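Local structure of thioredoxin reductase (Streptomyces clavuligerus, 4NTD) at residues A[50-61]-A[97-106]; A[116-124]-A[129-137]. The protein is HlmI, an FAD-dependent disulfide oxidoreductase of the thioredoxin reductase type that probably forms the disulfide bond of the natural product holomycin. All coordinates share one frame; numbering follows the deposited sequence. Where two conformers were deposited one is given.

Contact 1: A[50-61]-A[97-106]. With FAD (flavin-adenine dinucleotide), chain C.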
# COMPACT_ATOMS: atom_id res chain seq x y z
N ALA A 50 -7.34 15.86 -0.07
CA ALA A 50 -8.14 16.84 -0.80
C ALA A 50 -9.61 16.42 -0.86
O ALA A 50 -10.51 17.26 -0.73
CB ALA A 50 -7.59 17.05 -2.21
N ARG A 51 -9.86 15.12 -1.04
CA ARG A 51 -11.22 14.58 -0.99
C ARG A 51 -11.84 14.74 0.41
O ARG A 51 -13.06 14.80 0.54
CB ARG A 51 -11.23 13.11 -1.42
CG ARG A 51 -11.10 12.90 -2.92
CD ARG A 51 -11.11 11.43 -3.30
NE ARG A 51 -12.19 10.73 -2.61
CZ ARG A 51 -13.47 10.78 -2.95
NH1 ARG A 51 -13.88 11.46 -4.02
NH2 ARG A 51 -14.37 10.13 -2.21
N ALA A 52 -10.99 14.81 1.44
CA ALA A 52 -11.43 15.09 2.81
C ALA A 52 -11.57 16.60 3.10
O ALA A 52 -11.72 17.00 4.25
CB ALA A 52 -10.47 14.45 3.80
N ARG A 53 -11.52 17.40 2.03
CA ARG A 53 -11.72 18.86 2.11
C ARG A 53 -10.64 19.57 2.93
O ARG A 53 -10.88 20.65 3.47
CB ARG A 53 -13.13 19.19 2.63
CG ARG A 53 -14.24 18.43 1.93
CD ARG A 53 -15.61 19.00 2.25
NE ARG A 53 -15.86 20.24 1.52
CZ ARG A 53 -16.90 21.05 1.75
NH1 ARG A 53 -17.77 20.74 2.70
NH2 ARG A 53 -17.06 22.15 1.04
N ARG A 54 -9.46 18.97 3.01
CA ARG A 54 -8.31 19.62 3.63
C ARG A 54 -7.60 20.42 2.55
O ARG A 54 -7.54 19.99 1.40
CB ARG A 54 -7.35 18.60 4.24
CG ARG A 54 -7.96 17.74 5.34
CD ARG A 54 -8.36 18.57 6.55
NE ARG A 54 -8.87 17.72 7.63
CZ ARG A 54 -9.34 18.17 8.79
NH1 ARG A 54 -9.37 19.47 9.06
NH2 ARG A 54 -9.79 17.30 9.69
N ARG A 55 -7.07 21.58 2.93
CA ARG A 55 -6.33 22.43 2.00
C ARG A 55 -4.89 21.92 1.89
O ARG A 55 -4.13 21.98 2.86
CB ARG A 55 -6.39 23.89 2.44
CG ARG A 55 -7.82 24.41 2.49
CD ARG A 55 -8.57 23.96 1.25
NE ARG A 55 -9.94 23.54 1.54
CZ ARG A 55 -10.63 22.70 0.78
NH1 ARG A 55 -10.08 22.19 -0.31
NH2 ARG A 55 -11.87 22.37 1.10
N VAL A 56 -4.54 21.42 0.71
CA VAL A 56 -3.26 20.76 0.46
C VAL A 56 -2.43 21.53 -0.56
O VAL A 56 -2.95 21.95 -1.60
CB VAL A 56 -3.47 19.33 -0.06
CG1 VAL A 56 -2.14 18.64 -0.35
CG2 VAL A 56 -4.28 18.51 0.94
N VAL A 57 -1.14 21.70 -0.26
CA VAL A 57 -0.17 22.19 -1.24
C VAL A 57 0.90 21.11 -1.40
O VAL A 57 1.45 20.62 -0.42
CB VAL A 57 0.49 23.51 -0.79
CG1 VAL A 57 1.54 23.95 -1.80
CG2 VAL A 57 -0.55 24.59 -0.59
N LEU A 58 1.17 20.72 -2.65
CA LEU A 58 2.27 19.81 -2.95
C LEU A 58 3.44 20.60 -3.50
O LEU A 58 3.26 21.47 -4.34
CB LEU A 58 1.85 18.76 -3.98
CG LEU A 58 0.70 17.83 -3.59
CD1 LEU A 58 -0.63 18.35 -4.12
CD2 LEU A 58 0.98 16.42 -4.08
N VAL A 59 4.64 20.29 -3.01
CA VAL A 59 5.88 20.84 -3.55
C VAL A 59 6.72 19.67 -4.05
O VAL A 59 7.04 18.76 -3.28
CB VAL A 59 6.67 21.65 -2.51
CG1 VAL A 59 7.86 22.34 -3.16
CG2 VAL A 59 5.78 22.68 -1.82
N ASP A 60 7.06 19.68 -5.34
CA ASP A 60 7.77 18.55 -5.96
C ASP A 60 8.84 19.03 -6.93
O ASP A 60 8.59 19.90 -7.76
CB ASP A 60 6.78 17.64 -6.69
CG ASP A 60 7.48 16.50 -7.40
OD1 ASP A 60 7.83 15.50 -6.73
OD2 ASP A 60 7.68 16.59 -8.62
N SER A 61 10.03 18.44 -6.83
CA SER A 61 11.18 18.88 -7.62
C SER A 61 11.31 18.21 -9.00
O SER A 61 12.25 18.52 -9.74
CB SER A 61 12.47 18.69 -6.81
OG SER A 61 12.67 17.33 -6.46
N TYR A 97 -9.56 18.27 -7.33
CA TYR A 97 -10.15 18.43 -6.00
C TYR A 97 -9.73 19.73 -5.31
O TYR A 97 -10.17 20.00 -4.19
CB TYR A 97 -9.83 17.22 -5.12
CG TYR A 97 -10.58 15.97 -5.52
CD1 TYR A 97 -11.95 15.87 -5.30
CD2 TYR A 97 -9.93 14.90 -6.11
CE1 TYR A 97 -12.65 14.73 -5.66
CE2 TYR A 97 -10.62 13.76 -6.48
CZ TYR A 97 -11.99 13.68 -6.25
OH TYR A 97 -12.69 12.55 -6.60
N GLY A 98 -8.88 20.52 -5.95
CA GLY A 98 -8.50 21.84 -5.45
C GLY A 98 -7.15 21.92 -4.75
O GLY A 98 -6.76 22.99 -4.28
N ALA A 99 -6.43 20.81 -4.67
CA ALA A 99 -5.07 20.83 -4.15
C ALA A 99 -4.19 21.61 -5.12
O ALA A 99 -4.43 21.61 -6.32
CB ALA A 99 -4.53 19.43 -3.96
N GLU A 100 -3.17 22.27 -4.58
CA GLU A 100 -2.31 23.15 -5.38
C GLU A 100 -0.90 22.59 -5.50
O GLU A 100 -0.37 22.01 -4.55
CB GLU A 100 -2.30 24.54 -4.77
CG GLU A 100 -3.65 25.22 -4.84
CD GLU A 100 -3.66 26.59 -4.20
OE1 GLU A 100 -3.67 26.66 -2.95
OE2 GLU A 100 -3.66 27.59 -4.93
N PHE A 101 -0.30 22.76 -6.68
CA PHE A 101 1.03 22.24 -6.98
C PHE A 101 2.04 23.36 -7.17
O PHE A 101 1.75 24.38 -7.81
CB PHE A 101 1.00 21.40 -8.26
CG PHE A 101 0.46 20.01 -8.09
CD1 PHE A 101 1.31 18.95 -7.79
CD2 PHE A 101 -0.89 19.75 -8.26
CE1 PHE A 101 0.82 17.67 -7.64
CE2 PHE A 101 -1.39 18.47 -8.12
CZ PHE A 101 -0.54 17.42 -7.81
N ILE A 102 3.23 23.15 -6.61
CA ILE A 102 4.39 23.98 -6.90
C ILE A 102 5.52 23.07 -7.36
O ILE A 102 5.81 22.06 -6.70
CB ILE A 102 4.88 24.75 -5.65
CG1 ILE A 102 3.76 25.66 -5.11
CG2 ILE A 102 6.13 25.57 -5.97
CD1 ILE A 102 4.10 26.33 -3.79
N ARG A 103 6.14 23.38 -8.50
CA ARG A 103 7.35 22.69 -8.90
C ARG A 103 8.54 23.43 -8.32
O ARG A 103 8.88 24.53 -8.77
CB ARG A 103 7.48 22.59 -10.42
CG ARG A 103 8.70 21.77 -10.84
CD ARG A 103 8.85 21.67 -12.35
NE ARG A 103 10.16 21.14 -12.72
CZ ARG A 103 10.36 19.91 -13.19
NH1 ARG A 103 9.33 19.10 -13.36
NH2 ARG A 103 11.59 19.51 -13.50
N GLY A 104 9.17 22.84 -7.31
CA GLY A 104 10.29 23.45 -6.61
C GLY A 104 10.89 22.47 -5.61
O GLY A 104 10.49 21.31 -5.56
N GLU A 105 11.84 22.96 -4.83
CA GLU A 105 12.57 22.13 -3.87
C GLU A 105 12.45 22.70 -2.47
O GLU A 105 12.82 23.85 -2.24
CB GLU A 105 14.04 22.02 -4.27
CG GLU A 105 14.85 21.10 -3.35
CD GLU A 105 16.31 20.96 -3.75
OE1 GLU A 105 16.68 21.34 -4.88
OE2 GLU A 105 17.10 20.46 -2.92
N VAL A 106 11.93 21.90 -1.54
CA VAL A 106 11.89 22.28 -0.14
C VAL A 106 13.28 22.06 0.45
O VAL A 106 13.85 20.98 0.31
CB VAL A 106 10.87 21.44 0.66
CG1 VAL A 106 10.92 21.79 2.14
CG2 VAL A 106 9.47 21.64 0.10
PA FAD C . 9.37 8.91 -6.04
O1A FAD C . 8.45 8.28 -7.06
O2A FAD C . 10.86 8.84 -6.28
O5B FAD C . 8.95 10.45 -5.88
C5B FAD C . 9.65 11.29 -4.97
C4B FAD C . 9.46 12.73 -5.43
O4B FAD C . 9.93 13.61 -4.41
C3B FAD C . 10.25 13.05 -6.69
O3B FAD C . 9.38 13.51 -7.73
C2B FAD C . 11.24 14.12 -6.27
O2B FAD C . 11.45 15.10 -7.29
C1B FAD C . 10.58 14.71 -5.04
N9A FAD C . 11.47 15.37 -4.05
C8A FAD C . 12.53 14.82 -3.44
N7A FAD C . 13.09 15.71 -2.58
C5A FAD C . 12.36 16.84 -2.63
C6A FAD C . 12.40 18.17 -1.98
N6A FAD C . 13.36 18.46 -1.08
N1A FAD C . 11.45 19.07 -2.33
C2A FAD C . 10.49 18.79 -3.23
N3A FAD C . 10.40 17.60 -3.86
C4A FAD C . 11.29 16.61 -3.60
N1 FAD C . 8.47 0.27 -9.22
C2 FAD C . 7.40 -0.38 -9.73
O2 FAD C . 6.42 -0.59 -8.97
N3 FAD C . 7.35 -0.81 -11.00
C4 FAD C . 8.36 -0.61 -11.86
O4 FAD C . 8.29 -1.02 -13.03
C4X FAD C . 9.57 0.11 -11.38
N5 FAD C . 10.64 0.36 -12.17
C5X FAD C . 11.73 1.01 -11.68
C6 FAD C . 12.82 1.25 -12.51
C7 FAD C . 13.95 1.92 -12.04
C7M FAD C . 15.12 2.17 -12.97
C8 FAD C . 13.99 2.38 -10.63
C8M FAD C . 15.21 3.09 -10.10
C9 FAD C . 12.91 2.14 -9.79
C9A FAD C . 11.78 1.47 -10.26
N10 FAD C . 10.66 1.22 -9.42
C10 FAD C . 9.55 0.54 -9.97
C1' FAD C . 10.59 1.64 -8.02
C2' FAD C . 9.96 3.03 -7.95
O2' FAD C . 10.92 4.00 -8.41
C3' FAD C . 9.53 3.39 -6.53
O3' FAD C . 8.64 2.38 -6.04
C4' FAD C . 8.82 4.74 -6.43
O4' FAD C . 9.56 5.76 -7.12
C5' FAD C . 8.65 5.18 -4.99
O5' FAD C . 7.68 6.23 -4.94
P FAD C . 7.85 7.49 -3.97
O1P FAD C . 8.32 7.01 -2.62
O2P FAD C . 6.59 8.31 -4.09
O3P FAD C . 9.12 8.31 -4.56
O HOH W 1 -11.90 19.12 -2.14
O HOH W 2 -4.46 24.37 -1.49
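Val-56 to Asp-60 and Glu-100 to Arg-103 are neighbouring parallel strands, 20° apart, of a beta-alpha-beta unit in the Rossmann-type FAD-binding fold; helix 83-96 makes the crossover. Backbone bonds alternate between them, Glu-100 N giving to Val-56 O, Leu-58 N to Glu-100 O, Ile-102 N to Leu-58 O and Asp-60 N to Ile-102 O. Beyond the strand end Gly-104 N still reaches Asp-60 O, but from above the carbonyl plane.

Apolar packing occupies both faces. Leu-58 lies alongside Phe-101 with CD1 over the ring face, a CH-pi contact 3.9 Å from the centroid, and Val-94 of the crossover helix touches both side chains. On the other face Val-59 CG1 meets Val-106 CG2 at 3.7 Å, the side chains crossing at about a right angle.

At the far end Arg-51 lies along Tyr-97, its CG centred over the phenol ring 3.5 Å from the centroid. A bend at chi3 (47°) carries the guanidinium past the ring, its plane 80° from that of the phenol, and NH1 donates to Tyr-97 OH at 3.0 Å. Both polar ends also cross the dimer interface: Arg-51 NH1 forms a salt bridge with Glu-169, and Tyr-97 OH a hydrogen bond with Asp-79, of the second subunit. One water donates to Ala-50 O and Tyr-97 O, another to Val-56 O and Glu-100 OE1.

The C-terminal ends of the two segments hold the adenosine of FAD. Val-106 N gives to N1A (3.0 Å) while its O accepts from N6A (2.9 Å), and Ser-61 OG shares a hydrogen bond with O2B at 2.7 Å. Asp-60, the acidic residue closing the second strand as in many Rossmann folds, takes the ribose O3B hydroxyl on OD1 at 2.7 Å; Ala-38 N donates to the same oxygen, and Gly-62 N secures OD2.

Contact 2: A[116-124]-A[129-137]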
# COMPACT_ATOMS: atom_id res chain seq x y z
N ASP A 116 0.49 19.26 21.01
CA ASP A 116 -0.94 18.97 20.80
C ASP A 116 -1.60 19.86 19.73
O ASP A 116 -2.76 19.65 19.39
CB ASP A 116 -1.71 19.09 22.12
CG ASP A 116 -1.86 20.53 22.59
OD1 ASP A 116 -1.01 21.38 22.24
OD2 ASP A 116 -2.84 20.82 23.31
N ALA A 117 -0.87 20.85 19.24
CA ALA A 117 -1.33 21.68 18.13
C ALA A 117 -0.15 22.07 17.24
O ALA A 117 0.22 23.25 17.17
CB ALA A 117 -2.05 22.92 18.65
N PRO A 118 0.46 21.08 16.57
CA PRO A 118 1.64 21.36 15.74
C PRO A 118 1.36 22.31 14.58
O PRO A 118 0.25 22.37 14.06
CB PRO A 118 2.04 19.98 15.18
CG PRO A 118 1.27 18.97 15.96
CD PRO A 118 0.08 19.65 16.56
N ARG A 119 2.39 23.07 14.21
CA ARG A 119 2.39 23.90 13.01
C ARG A 119 3.81 23.86 12.45
O ARG A 119 4.76 23.61 13.19
CB ARG A 119 1.96 25.33 13.35
CG ARG A 119 2.14 26.34 12.23
CD ARG A 119 1.24 27.55 12.41
NE ARG A 119 -0.18 27.18 12.34
CZ ARG A 119 -0.91 27.11 11.23
NH1 ARG A 119 -0.40 27.40 10.03
NH2 ARG A 119 -2.19 26.75 11.31
N PHE A 120 3.94 24.07 11.14
CA PHE A 120 5.24 24.02 10.47
C PHE A 120 5.41 25.15 9.47
O PHE A 120 4.44 25.59 8.85
CB PHE A 120 5.41 22.68 9.75
CG PHE A 120 5.23 21.49 10.64
CD1 PHE A 120 6.32 20.90 11.26
CD2 PHE A 120 3.97 20.96 10.87
CE1 PHE A 120 6.16 19.81 12.09
CE2 PHE A 120 3.80 19.87 11.70
CZ PHE A 120 4.90 19.29 12.31
N THR A 121 6.65 25.61 9.33
CA THR A 121 7.03 26.50 8.24
C THR A 121 7.85 25.71 7.24
O THR A 121 8.88 25.14 7.59
CB THR A 121 7.85 27.71 8.74
OG1 THR A 121 7.09 28.44 9.71
CG2 THR A 121 8.20 28.64 7.59
N VAL A 122 7.37 25.66 6.00
CA VAL A 122 8.05 24.97 4.91
C VAL A 122 8.70 26.02 4.02
O VAL A 122 8.01 26.93 3.55
CB VAL A 122 7.06 24.11 4.09
CG1 VAL A 122 7.75 23.45 2.91
CG2 VAL A 122 6.42 23.06 4.99
N ARG A 123 10.01 25.90 3.79
CA ARG A 123 10.77 26.88 3.03
C ARG A 123 11.37 26.25 1.77
O ARG A 123 11.96 25.17 1.84
CB ARG A 123 11.87 27.50 3.90
CG ARG A 123 11.35 28.20 5.15
CD ARG A 123 12.46 28.84 5.97
NE ARG A 123 11.93 29.54 7.14
CZ ARG A 123 11.98 29.09 8.39
NH1 ARG A 123 12.55 27.92 8.65
NH2 ARG A 123 11.46 29.80 9.38
N LEU A 124 11.21 26.93 0.64
CA LEU A 124 11.71 26.45 -0.65
C LEU A 124 13.02 27.13 -1.01
O LEU A 124 13.30 28.25 -0.58
CB LEU A 124 10.71 26.72 -1.77
CG LEU A 124 9.53 25.76 -1.94
CD1 LEU A 124 8.63 25.75 -0.72
CD2 LEU A 124 8.74 26.13 -3.19
N ALA A 129 8.05 30.66 1.27
CA ALA A 129 7.70 29.90 2.47
C ALA A 129 6.19 29.75 2.63
O ALA A 129 5.43 30.60 2.18
CB ALA A 129 8.30 30.56 3.71
N LEU A 130 5.79 28.64 3.26
CA LEU A 130 4.39 28.34 3.56
C LEU A 130 4.25 27.93 5.02
O LEU A 130 5.14 27.27 5.56
CB LEU A 130 3.89 27.16 2.73
CG LEU A 130 4.14 27.08 1.22
CD1 LEU A 130 5.48 26.43 0.92
CD2 LEU A 130 3.01 26.30 0.57
N SER A 131 3.13 28.30 5.63
CA SER A 131 2.77 27.83 6.97
C SER A 131 1.69 26.75 6.84
O SER A 131 0.76 26.92 6.06
CB SER A 131 2.26 28.99 7.82
OG SER A 131 1.99 28.56 9.15
N THR A 132 1.83 25.67 7.59
CA THR A 132 0.91 24.53 7.49
C THR A 132 0.71 23.81 8.82
O THR A 132 1.58 23.86 9.70
CB THR A 132 1.41 23.52 6.42
OG1 THR A 132 0.46 22.46 6.26
CG2 THR A 132 2.77 22.93 6.80
N ARG A 133 -0.43 23.14 8.97
CA ARG A 133 -0.72 22.39 10.19
C ARG A 133 0.04 21.06 10.24
O ARG A 133 0.44 20.62 11.32
CB ARG A 133 -2.23 22.12 10.32
CG ARG A 133 -3.07 23.38 10.43
CD ARG A 133 -4.55 23.06 10.53
NE ARG A 133 -4.91 22.51 11.83
CZ ARG A 133 -6.11 22.04 12.14
NH1 ARG A 133 -7.10 22.02 11.25
NH2 ARG A 133 -6.33 21.56 13.36
N ARG A 134 0.24 20.44 9.08
CA ARG A 134 0.85 19.11 8.99
C ARG A 134 1.77 19.00 7.77
O ARG A 134 1.65 19.78 6.82
CB ARG A 134 -0.23 18.04 8.88
CG ARG A 134 -1.19 17.97 10.06
CD ARG A 134 -0.50 17.47 11.32
NE ARG A 134 -1.43 17.24 12.41
CZ ARG A 134 -1.90 18.16 13.25
NH1 ARG A 134 -1.53 19.44 13.15
NH2 ARG A 134 -2.75 17.81 14.20
N VAL A 135 2.68 18.03 7.82
CA VAL A 135 3.60 17.75 6.71
C VAL A 135 3.63 16.25 6.41
O VAL A 135 3.67 15.43 7.33
CB VAL A 135 5.03 18.24 7.02
CG1 VAL A 135 6.00 17.86 5.91
CG2 VAL A 135 5.04 19.75 7.23
N VAL A 136 3.60 15.91 5.13
CA VAL A 136 3.87 14.55 4.66
C VAL A 136 5.14 14.60 3.82
O VAL A 136 5.19 15.32 2.82
CB VAL A 136 2.71 13.98 3.80
CG1 VAL A 136 3.05 12.58 3.30
CG2 VAL A 136 1.41 13.97 4.60
N VAL A 137 6.16 13.86 4.24
CA VAL A 137 7.42 13.78 3.50
C VAL A 137 7.41 12.52 2.64
O VAL A 137 7.34 11.40 3.16
CB VAL A 137 8.64 13.78 4.44
CG1 VAL A 137 9.94 13.67 3.66
CG2 VAL A 137 8.64 15.03 5.31
O HOH W 3 -2.55 22.55 13.80
O HOH W 4 4.38 29.21 10.09
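Ser-131 OG is gripped from two directions, by Arg-119 NH1 at 2.8 Å and by a water at 2.6 Å that also binds Thr-121 OG1. The serine oxygen lies in the guanidinium plane. Arg-119 reaches it by running CG away from its backbone N (chi1 170°) and then bending at chi3 (-64°), which lays one guanidinium face over the peptide joining Thr-132 to Arg-133. A leucine here would probably leave Ser-131 OG without its charged donor and that peptide without its flat cover.

Strands 119-124 and 129-132 form an antiparallel beta hairpin, with Phe-120/Thr-132 and Val-122/Leu-130 as hydrogen-bonded pairs. On their face Leu-124 CD1 meets Leu-130 CD1 at 3.6 Å, and Phe-120 turns its ring edge to Arg-133 O. The chain corners at Arg-133, where Thr-132 OG1 donates to a lone pair of Arg-134 O (3.0 Å).

Strand 106-112 flanks 119-124 to complete the antiparallel sheet, while strand 134-137 departs into the parallel sheet beside strand 31-36. Helix 305-338 packs against the corner, its Glu-326 forming salt bridges with Arg-133 and Arg-134, and its Gln-322 a hydrogen bond with Arg-134.

In the fold
Contact 1 closes before contact 2 opens along the chain, and their centres lie 12 Å apart. Strand 134-137, emerging from contact 2, joins the same parallel sheet as strands 56-60 and 100-103, with 31-36 between. The hairpin rests on contact 1 through Val-57 CG1 and Leu-130 CD2, 3.6 Å apart, and Val-106 CG1 lies 3.5 Å from Arg-123 O. Arg-54 and Arg-133 come close as like charges, but both form salt bridges with Asp-327. Contact 1 binds the FAD adenosine directly; contact 2 lies further off, the side chain of Leu-124 about 7 Å from FAD. At the opposite end of contact 1, the side chain of Arg-51 lies about 8 Å from a bound glutathione.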